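PDB 6KCW: alginate lyase from Chitinophaga sp. MD30, which cleaves the polysaccharide alginate, most likely by beta-elimination, as a bacterial member of polysaccharide lyase family 36. Local coordinates for residues Asp106-Arg117 / Pro132-Gln142. Numbering follows the deposited sequence.
Sequences DPGWDGNGGTLR and PYIYHKDQPGQ. With PO4 (phosphate ion), chain B.
Gln139 OE1 is gripped by two backbone amides: Gly108 N at 2.6 Å, in a nearly straight bond, and His136 N at 3.1 Å. The two donors come in from opposite faces of the amide plane, each 49° out of it. The Gln139 side chain leaves between its own backbone N and carbonyl carbon (chi1 64°), then extends toward Pro107, whose CB packs on the amide carbon. Its NE2 binds Gly141 O. A leucine in place of Gln139 would probably leave the Gly108 and His136 amides without their shared acceptor and Gly141 O without the NE2 donor, weakening one of the ties between the 106-112 loop and the His136-Gln139 type I turn. Gly108 lies so close to His136 O that a CB would collide with it. Trp109 NE1 reaches Gln139 O at 2.8 Å, the acceptor lying in the indole plane, while Lys137 brings NZ to 3.1 Å from Trp109 O.

Segments 113-117 and 132-135 pair through weak backbone bonds at the open end of the hairpin of strands 113-122 and 128-135. Ile134 CD1 packs against Leu116 CD2 at 3.6 Å on the face turned toward strands 179-185 and 188-195 of the other sheet, consistent with a concanavalin-like beta sandwich. On the other face, as modelled, Arg117 NH2 donates to phosphate O1 and Lys91 also binds the ion, but phosphate O4 lies implausibly close to Tyr135 OH, so the ion's exact position is doubtful. Arg117 NH1 is held by His212. This cationic, tyrosine-lined face, occupied by a probable crystallisation phosphate, suits an anionic ligand, perhaps the uronate substrate.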
ATOM      1  N   ASP A 106       8.354 -10.669  -9.143  1.00 50.62           N
ATOM      2  CA  ASP A 106       9.161  -9.982 -10.145  1.00 50.17           C
ATOM      3  C   ASP A 106      10.024  -8.924  -9.470  1.00 47.66           C
ATOM      4  O   ASP A 106       9.583  -7.782  -9.290  1.00 40.46           O
ATOM      5  CB  ASP A 106       8.267  -9.354 -11.215  1.00 48.86           C
ATOM      6  CG  ASP A 106       9.004  -9.111 -12.516  1.00 49.54           C
ATOM      7  OD1 ASP A 106      10.251  -8.915 -12.488  1.00 44.53           O
ATOM      8  OD2 ASP A 106       8.319  -9.134 -13.567  1.00 50.31           O
ATOM      9  N   PRO A 107      11.271  -9.240  -9.122  1.00 44.31           N
ATOM     10  CA  PRO A 107      12.099  -8.287  -8.383  1.00 39.27           C
ATOM     11  C   PRO A 107      12.528  -7.117  -9.255  1.00 38.92           C
ATOM     12  O   PRO A 107      12.546  -7.180 -10.488  1.00 38.20           O
ATOM     13  CB  PRO A 107      13.303  -9.133  -7.955  1.00 39.28           C
ATOM     14  CG  PRO A 107      13.437 -10.128  -9.058  1.00 38.14           C
ATOM     15  CD  PRO A 107      12.026 -10.446  -9.506  1.00 43.22           C
ATOM     16  N   GLY A 108      12.875  -6.022  -8.580  1.00 42.63           N
ATOM     17  CA  GLY A 108      13.375  -4.835  -9.249  1.00 42.91           C
ATOM     18  C   GLY A 108      14.756  -4.987  -9.864  1.00 38.88           C
ATOM     19  O   GLY A 108      15.339  -3.996 -10.306  1.00 40.59           O
ATOM     20  N   TRP A 109      15.278  -6.220  -9.927  1.00 40.36           N
ATOM     21  CA  TRP A 109      16.647  -6.439 -10.393  1.00 38.94           C
ATOM     22  C   TRP A 109      16.860  -5.978 -11.830  1.00 38.20           C
ATOM     23  O   TRP A 109      17.990  -5.633 -12.202  1.00 40.17           O
ATOM     24  CB  TRP A 109      17.016  -7.913 -10.271  1.00 35.75           C
ATOM     25  CG  TRP A 109      17.014  -8.413  -8.876  1.00 37.36           C
ATOM     26  CD1 TRP A 109      17.165  -7.674  -7.746  1.00 37.70           C
ATOM     27  CD2 TRP A 109      16.856  -9.774  -8.450  1.00 37.35           C
ATOM     28  NE1 TRP A 109      17.113  -8.486  -6.639  1.00 39.73           N
ATOM     29  CE2 TRP A 109      16.917  -9.780  -7.046  1.00 40.78           C
ATOM     30  CE3 TRP A 109      16.672 -10.987  -9.120  1.00 37.89           C
ATOM     31  CZ2 TRP A 109      16.800 -10.954  -6.299  1.00 41.13           C
ATOM     32  CZ3 TRP A 109      16.546 -12.142  -8.373  1.00 38.80           C
ATOM     33  CH2 TRP A 109      16.618 -12.118  -6.981  1.00 37.74           C
ATOM     34  N   ASP A 110      15.813  -5.972 -12.658  1.00 36.10           N
ATOM     35  CA  ASP A 110      15.998  -5.563 -14.045  1.00 34.85           C
ATOM     36  C   ASP A 110      16.085  -4.055 -14.198  1.00 35.61           C
ATOM     37  O   ASP A 110      16.159  -3.568 -15.328  1.00 35.88           O
ATOM     38  CB  ASP A 110      14.884  -6.137 -14.941  1.00 41.69           C
ATOM     39  CG  ASP A 110      13.510  -5.512 -14.692  1.00 42.29           C
ATOM     40  OD1 ASP A 110      13.367  -4.735 -13.732  1.00 36.01           O
ATOM     41  OD2 ASP A 110      12.556  -5.839 -15.453  1.00 51.97           O
ATOM     42  N   GLY A 111      16.071  -3.316 -13.087  1.00 39.27           N
ATOM     43  CA  GLY A 111      16.310  -1.885 -13.107  1.00 33.88           C
ATOM     44  C   GLY A 111      15.207  -1.052 -13.718  1.00 40.85           C
ATOM     45  O   GLY A 111      15.433   0.131 -14.008  1.00 44.08           O
ATOM     46  N   ASN A 112      14.011  -1.625 -13.891  1.00 36.86           N
ATOM     47  CA  ASN A 112      12.912  -1.000 -14.616  1.00 37.03           C
ATOM     48  C   ASN A 112      11.722  -0.635 -13.734  1.00 38.54           C
ATOM     49  O   ASN A 112      10.714  -0.152 -14.261  1.00 38.35           O
ATOM     50  CB  ASN A 112      12.415  -1.931 -15.748  1.00 42.02           C
ATOM     51  CG  ASN A 112      13.470  -2.192 -16.818  1.00 41.79           C
ATOM     52  OD1 ASN A 112      14.330  -1.356 -17.075  1.00 40.34           O
ATOM     53  ND2 ASN A 112      13.396  -3.357 -17.453  1.00 43.93           N
ATOM     54  N   GLY A 113      11.777  -0.878 -12.432  1.00 38.01           N
ATOM     55  CA  GLY A 113      10.687  -0.434 -11.581  1.00 40.09           C
ATOM     56  C   GLY A 113      10.716  -1.081 -10.218  1.00 39.84           C
ATOM     57  O   GLY A 113      11.509  -1.980  -9.937  1.00 41.24           O
ATOM     58  N   GLY A 114       9.827  -0.588  -9.358  1.00 40.46           N
ATOM     59  CA  GLY A 114       9.619  -1.158  -8.039  1.00 41.04           C
ATOM     60  C   GLY A 114       8.341  -0.607  -7.449  1.00 35.99           C
ATOM     61  O   GLY A 114       7.604   0.130  -8.108  1.00 36.11           O
ATOM     62  N   THR A 115       8.072  -0.988  -6.197  1.00 38.06           N
ATOM     63  CA  THR A 115       6.949  -0.436  -5.440  1.00 38.68           C
ATOM     64  C   THR A 115       7.339  -0.192  -3.989  1.00 38.24           C
ATOM     65  O   THR A 115       8.204  -0.872  -3.430  1.00 35.88           O
ATOM     66  CB  THR A 115       5.709  -1.336  -5.424  1.00 35.67           C
ATOM     67  OG1 THR A 115       6.090  -2.667  -5.049  1.00 38.33           O
ATOM     68  CG2 THR A 115       4.996  -1.315  -6.762  1.00 36.27           C
ATOM     69  N   LEU A 116       6.659   0.784  -3.380  1.00 38.66           N
ATOM     70  CA  LEU A 116       6.693   1.030  -1.945  1.00 33.56           C
ATOM     71  C   LEU A 116       5.276   0.725  -1.459  1.00 37.39           C
ATOM     72  O   LEU A 116       4.362   1.525  -1.666  1.00 35.74           O
ATOM     73  CB  LEU A 116       7.120   2.470  -1.652  1.00 36.94           C
ATOM     74  CG  LEU A 116       7.751   2.913  -0.318  1.00 35.82           C
ATOM     75  CD1 LEU A 116       8.035   4.411  -0.331  1.00 32.88           C
ATOM     76  CD2 LEU A 116       6.868   2.548   0.879  1.00 37.16           C
ATOM     77  N   ARG A 117       5.083  -0.445  -0.852  1.00 35.65           N
ATOM     78  CA  ARG A 117       3.815  -0.800  -0.218  1.00 36.07           C
ATOM     79  C   ARG A 117       4.082  -1.236   1.216  1.00 37.66           C
ATOM     80  O   ARG A 117       5.228  -1.266   1.681  1.00 36.14           O
ATOM     81  CB  ARG A 117       3.070  -1.909  -0.985  1.00 36.42           C
ATOM     82  CG  ARG A 117       2.657  -1.512  -2.389  1.00 36.37           C
ATOM     83  CD  ARG A 117       2.124  -2.705  -3.197  1.00 40.21           C
ATOM     84  NE  ARG A 117       3.006  -3.860  -3.125  1.00 34.45           N
ATOM     85  CZ  ARG A 117       2.674  -5.079  -3.536  1.00 38.98           C
ATOM     86  NH1 ARG A 117       1.479  -5.315  -4.064  1.00 37.90           N
ATOM     87  NH2 ARG A 117       3.540  -6.071  -3.418  1.00 39.84           N
ATOM     88  N   PRO A 132       7.410  -2.699   6.096  1.00 38.56           N
ATOM     89  CA  PRO A 132       7.608  -2.285   4.707  1.00 38.82           C
ATOM     90  C   PRO A 132       7.656  -3.507   3.805  1.00 39.47           C
ATOM     91  O   PRO A 132       7.949  -4.624   4.237  1.00 40.53           O
ATOM     92  CB  PRO A 132       8.964  -1.563   4.726  1.00 40.30           C
ATOM     93  CG  PRO A 132       9.268  -1.310   6.184  1.00 41.34           C
ATOM     94  CD  PRO A 132       8.552  -2.362   6.963  1.00 41.22           C
ATOM     95  N   TYR A 133       7.363  -3.281   2.528  1.00 37.50           N
ATOM     96  CA  TYR A 133       7.363  -4.357   1.537  1.00 37.78           C
ATOM     97  C   TYR A 133       7.742  -3.719   0.200  1.00 36.55           C
ATOM     98  O   TYR A 133       6.877  -3.315  -0.577  1.00 39.33           O
ATOM     99  CB  TYR A 133       6.014  -5.060   1.475  1.00 36.05           C
ATOM    100  CG  TYR A 133       6.109  -6.416   0.833  1.00 40.58           C
ATOM    101  CD1 TYR A 133       6.710  -7.472   1.506  1.00 41.14           C
ATOM    102  CD2 TYR A 133       5.630  -6.640  -0.449  1.00 40.67           C
ATOM    103  CE1 TYR A 133       6.823  -8.709   0.938  1.00 41.39           C
ATOM    104  CE2 TYR A 133       5.738  -7.884  -1.030  1.00 44.00           C
ATOM    105  CZ  TYR A 133       6.332  -8.916  -0.329  1.00 44.31           C
ATOM    106  OH  TYR A 133       6.455 -10.161  -0.901  1.00 45.79           O
ATOM    107  N   ILE A 134       9.043  -3.623  -0.048  1.00 37.86           N
ATOM    108  CA  ILE A 134       9.578  -2.787  -1.114  1.00 37.18           C
ATOM    109  C   ILE A 134      10.225  -3.678  -2.170  1.00 38.80           C
ATOM    110  O   ILE A 134      11.106  -4.488  -1.859  1.00 35.28           O
ATOM    111  CB  ILE A 134      10.589  -1.766  -0.568  1.00 37.36           C
ATOM    112  CG1 ILE A 134      10.054  -1.110   0.701  1.00 35.82           C
ATOM    113  CG2 ILE A 134      10.831  -0.668  -1.571  1.00 36.37           C
ATOM    114  CD1 ILE A 134       8.719  -0.485   0.507  1.00 38.46           C
ATOM    115  N   TYR A 135       9.763  -3.555  -3.409  1.00 39.29           N
ATOM    116  CA  TYR A 135      10.532  -4.020  -4.552  1.00 41.69           C
ATOM    117  C   TYR A 135      11.362  -2.835  -5.018  1.00 40.21           C
ATOM    118  O   TYR A 135      10.857  -1.709  -5.085  1.00 36.24           O
ATOM    119  CB  TYR A 135       9.632  -4.545  -5.682  1.00 40.97           C
ATOM    120  CG  TYR A 135       8.870  -5.822  -5.351  1.00 39.88           C
ATOM    121  CD1 TYR A 135       7.741  -5.781  -4.552  1.00 40.37           C
ATOM    122  CD2 TYR A 135       9.266  -7.062  -5.861  1.00 40.12           C
ATOM    123  CE1 TYR A 135       7.031  -6.926  -4.240  1.00 37.04           C
ATOM    124  CE2 TYR A 135       8.555  -8.228  -5.551  1.00 41.82           C
ATOM    125  CZ  TYR A 135       7.435  -8.148  -4.732  1.00 43.52           C
ATOM    126  OH  TYR A 135       6.692  -9.271  -4.389  1.00 47.16           O
ATOM    127  N   HIS A 136      12.644  -3.078  -5.278  1.00 39.70           N
ATOM    128  CA  HIS A 136      13.547  -2.040  -5.757  1.00 36.44           C
ATOM    129  C   HIS A 136      14.747  -2.711  -6.423  1.00 41.41           C
ATOM    130  O   HIS A 136      14.850  -3.942  -6.485  1.00 39.40           O
ATOM    131  CB  HIS A 136      13.982  -1.126  -4.623  1.00 34.34           C
ATOM    132  CG  HIS A 136      14.626  -1.855  -3.490  1.00 36.01           C
ATOM    133  ND1 HIS A 136      15.972  -1.760  -3.214  1.00 35.05           N
ATOM    134  CD2 HIS A 136      14.109  -2.699  -2.565  1.00 34.54           C
ATOM    135  CE1 HIS A 136      16.257  -2.511  -2.164  1.00 36.86           C
ATOM    136  NE2 HIS A 136      15.145  -3.091  -1.751  1.00 35.86           N
ATOM    137  N   LYS A 137      15.659  -1.873  -6.921  1.00 37.57           N
ATOM    138  CA  LYS A 137      16.739  -2.362  -7.763  1.00 37.61           C
ATOM    139  C   LYS A 137      17.639  -3.334  -7.019  1.00 38.44           C
ATOM    140  O   LYS A 137      18.231  -4.231  -7.635  1.00 43.09           O
ATOM    141  CB  LYS A 137      17.556  -1.184  -8.289  1.00 38.47           C
ATOM    142  CG  LYS A 137      18.801  -1.591  -9.036  1.00 40.07           C
ATOM    143  CD  LYS A 137      18.463  -2.109 -10.401  1.00 38.55           C
ATOM    144  CE  LYS A 137      19.671  -2.727 -11.039  1.00 41.17           C
ATOM    145  NZ  LYS A 137      19.917  -4.050 -10.374  1.00 42.28           N
ATOM    146  N   ASP A 138      17.745  -3.188  -5.701  1.00 36.08           N
ATOM    147  CA  ASP A 138      18.735  -3.932  -4.930  1.00 39.42           C
ATOM    148  C   ASP A 138      18.099  -4.808  -3.858  1.00 42.35           C
ATOM    149  O   ASP A 138      18.787  -5.197  -2.906  1.00 41.48           O
ATOM    150  CB  ASP A 138      19.750  -2.974  -4.299  1.00 42.05           C
ATOM    151  CG  ASP A 138      20.478  -2.132  -5.332  1.00 39.93           C
ATOM    152  OD1 ASP A 138      21.284  -2.706  -6.094  1.00 46.13           O
ATOM    153  OD2 ASP A 138      20.253  -0.898  -5.371  1.00 37.98           O
ATOM    154  N   GLN A 139      16.808  -5.128  -3.985  1.00 36.37           N
ATOM    155  CA  GLN A 139      16.184  -6.020  -3.021  1.00 36.71           C
ATOM    156  C   GLN A 139      16.974  -7.325  -2.942  1.00 40.13           C
ATOM    157  O   GLN A 139      17.488  -7.809  -3.963  1.00 40.65           O
ATOM    158  CB  GLN A 139      14.723  -6.297  -3.395  1.00 38.48           C
ATOM    159  CG  GLN A 139      14.534  -7.022  -4.712  1.00 33.50           C
ATOM    160  CD  GLN A 139      13.100  -6.998  -5.190  1.00 36.37           C
ATOM    161  OE1 GLN A 139      12.711  -6.138  -5.979  1.00 35.71           O
ATOM    162  NE2 GLN A 139      12.303  -7.948  -4.715  1.00 36.32           N
ATOM    163  N   PRO A 140      17.124  -7.895  -1.767  1.00 39.41           N
ATOM    164  CA  PRO A 140      17.958  -9.090  -1.622  1.00 42.17           C
ATOM    165  C   PRO A 140      17.278 -10.355  -2.096  1.00 42.57           C
ATOM    166  O   PRO A 140      17.945 -11.311  -2.481  1.00 45.50           O
ATOM    167  CB  PRO A 140      18.214  -9.139  -0.113  1.00 46.68           C
ATOM    168  CG  PRO A 140      16.994  -8.523   0.469  1.00 45.14           C
ATOM    169  CD  PRO A 140      16.636  -7.409  -0.470  1.00 43.31           C
ATOM    170  N   GLY A 141      15.948 -10.388  -2.032  1.00 50.31           N
ATOM    171  CA  GLY A 141      15.181 -11.544  -2.420  1.00 42.75           C
ATOM    172  C   GLY A 141      14.323 -11.265  -3.642  1.00 46.42           C
ATOM    173  O   GLY A 141      14.220 -10.146  -4.135  1.00 48.94           O
ATOM    174  N   GLN A 142      13.696 -12.333  -4.125  1.00 45.02           N
ATOM    175  CA  GLN A 142      12.862 -12.213  -5.308  1.00 45.43           C
ATOM    176  C   GLN A 142      11.537 -11.548  -4.978  1.00 43.30           C
ATOM    177  O   GLN A 142      10.925 -10.918  -5.848  1.00 41.07           O
ATOM    178  CB  GLN A 142      12.646 -13.597  -5.918  1.00 44.47           C
ATOM    179  CG  GLN A 142      11.701 -13.626  -7.087  1.00 46.40           C
ATOM    180  CD  GLN A 142      11.563 -15.023  -7.697  1.00 48.38           C
ATOM    181  OE1 GLN A 142      10.838 -15.201  -8.671  1.00 45.84           O
ATOM    182  NE2 GLN A 142      12.239 -16.005  -7.124  1.00 42.86           N
TER
HETATM  183  P   PO4 B 301       4.142 -10.150  -3.824  1.00 52.18           P
HETATM  184  O1  PO4 B 301       3.095  -9.160  -4.270  1.00 47.76           O
HETATM  185  O2  PO4 B 301       4.099 -11.359  -4.734  1.00 51.56           O
HETATM  186  O3  PO4 B 301       3.849 -10.662  -2.432  1.00 40.60           O
HETATM  187  O4  PO4 B 301       5.534  -9.508  -3.924  1.00 54.74           O
HETATM  188  O   HOH W   1       5.804  -3.837  -2.823  1.00 30.00           O